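Local coordinates for aldehyde dehydrogenase (Staphylococcus aureus, PDB 6K10), which oxidises the aldehyde 4,4'-diaponeurosporen-4-al to 4,4'-diaponeurosporenoic acid with NAD+, a step in the biosynthesis of the carotenoid staphyloxanthin, at residues V214-G219 / A416-Y422. The protein carries 1 engineered substitution. Residue numbers count along the deposited sequence, not the author numbering.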
# COMPACT_ATOMS: atom_id res chain seq x y z
N VAL A 214 5.82 -3.93 -2.41
CA VAL A 214 6.31 -4.65 -1.25
C VAL A 214 5.49 -4.33 -0.02
O VAL A 214 4.81 -3.30 0.07
CB VAL A 214 7.79 -4.35 -0.93
CG1 VAL A 214 8.67 -4.52 -2.15
CG2 VAL A 214 7.91 -2.96 -0.34
N THR A 215 5.57 -5.23 0.95
CA THR A 215 5.25 -4.96 2.34
C THR A 215 6.50 -5.26 3.16
O THR A 215 7.09 -6.34 3.02
CB THR A 215 4.07 -5.80 2.83
OG1 THR A 215 2.85 -5.26 2.29
CG2 THR A 215 3.99 -5.78 4.35
N LEU A 216 6.91 -4.31 3.99
CA LEU A 216 8.10 -4.45 4.82
C LEU A 216 7.72 -4.32 6.28
O LEU A 216 7.16 -3.29 6.69
CB LEU A 216 9.15 -3.40 4.45
CG LEU A 216 9.54 -3.25 2.98
CD1 LEU A 216 10.46 -2.05 2.80
CD2 LEU A 216 10.19 -4.52 2.43
N GLU A 217 8.01 -5.36 7.06
CA GLU A 217 7.83 -5.36 8.51
C GLU A 217 9.22 -5.33 9.12
O GLU A 217 9.93 -6.34 9.11
CB GLU A 217 7.06 -6.60 8.97
CG GLU A 217 5.64 -6.71 8.44
CD GLU A 217 4.63 -5.94 9.27
OE1 GLU A 217 4.98 -5.48 10.37
OE2 GLU A 217 3.47 -5.80 8.82
N MET A 218 9.63 -4.17 9.62
CA MET A 218 11.01 -4.06 10.09
C MET A 218 11.07 -3.76 11.59
O MET A 218 10.32 -4.36 12.37
CB MET A 218 11.76 -3.02 9.26
CG MET A 218 11.91 -3.48 7.80
SD MET A 218 12.56 -2.33 6.58
CE MET A 218 11.40 -0.98 6.67
N GLY A 219 11.98 -2.87 12.02
CA GLY A 219 12.35 -2.82 13.41
C GLY A 219 12.44 -1.40 13.95
O GLY A 219 11.77 -0.48 13.47
N ALA A 416 10.67 4.09 9.43
CA ALA A 416 11.75 3.11 9.49
C ALA A 416 11.28 1.74 9.94
O ALA A 416 11.93 0.74 9.62
CB ALA A 416 12.86 3.61 10.42
N SER A 417 10.17 1.66 10.69
CA SER A 417 9.70 0.36 11.16
C SER A 417 8.92 -0.41 10.10
O SER A 417 8.57 -1.57 10.34
CB SER A 417 8.83 0.53 12.41
OG SER A 417 7.72 1.37 12.17
N GLY A 418 8.65 0.19 8.94
CA GLY A 418 8.06 -0.57 7.86
C GLY A 418 6.95 0.12 7.09
O GLY A 418 6.58 1.26 7.38
N MET A 419 6.42 -0.58 6.08
CA MET A 419 5.32 -0.11 5.26
C MET A 419 4.45 -1.31 4.90
O MET A 419 4.96 -2.41 4.66
CB MET A 419 5.81 0.59 3.99
CG MET A 419 6.68 -0.27 3.10
SD MET A 419 7.31 0.60 1.66
CE MET A 419 8.54 1.66 2.42
N GLY A 420 3.14 -1.10 4.88
CA GLY A 420 2.20 -2.19 4.69
C GLY A 420 1.77 -2.81 6.01
O GLY A 420 2.26 -2.46 7.08
N ARG A 421 0.84 -3.76 5.91
CA ARG A 421 0.22 -4.33 7.10
C ARG A 421 -0.42 -5.66 6.75
O ARG A 421 -0.68 -5.96 5.59
CB ARG A 421 -0.80 -3.37 7.70
CG ARG A 421 -2.10 -3.31 6.90
CD ARG A 421 -2.30 -1.95 6.26
NE ARG A 421 -3.59 -1.85 5.58
CZ ARG A 421 -4.55 -1.01 5.94
NH1 ARG A 421 -5.70 -0.98 5.27
NH2 ARG A 421 -4.36 -0.20 6.97
N TYR A 422 -0.69 -6.47 7.78
CA TYR A 422 -1.36 -7.75 7.59
C TYR A 422 -2.02 -8.18 8.90
O TYR A 422 -2.21 -7.36 9.80
CB TYR A 422 -0.40 -8.81 7.02
CG TYR A 422 0.67 -9.33 7.96
CD1 TYR A 422 1.63 -8.48 8.51
CD2 TYR A 422 0.76 -10.68 8.28
CE1 TYR A 422 2.62 -8.96 9.36
CE2 TYR A 422 1.74 -11.17 9.12
CZ TYR A 422 2.67 -10.31 9.66
OH TYR A 422 3.65 -10.79 10.49
O HOH W 1 4.80 -2.97 8.24
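A two-residue β-ladder between residues distant in sequence can close the edge of a sheet, and here strand 418-419 does so for strand 214-217, whose other edge pairs in parallel with strand 190-194. L216 and M419 form the hydrogen-bonded pair: L216 N donates to M419 O (2.8 Å) and M419 N to L216 O (2.9 Å). Past the non-hydrogen-bonded pair E217-G418, M218 N donates to S417 O (2.9 Å), a single bond into the 3-10 segment. At G418 a CB would clash with L216 O, and the backbone angles (phi 138°) would also press it against S417 O; both call for glycine. L216 O also accepts from a water (2.8 Å) that donates to G420 O (2.8 Å).

L216 CG meets M419 CG at 4.1 Å, in an apolar layer covered by Y204 of helix 197-209 and, over M419, by L211 of the second subunit. On the other face, E217, the predicted active-site glutamate, brings OE2 to 3.3 Å from CD1 at the edge of the Y422 ring. The predicted catalytic position S251, engineered here, lies near G219. The bonds of L216 and M218 flank E217, whose own backbone bonds to F193 and G195: pairing on both sides places this glutamate, consistent with its general-base role in the family.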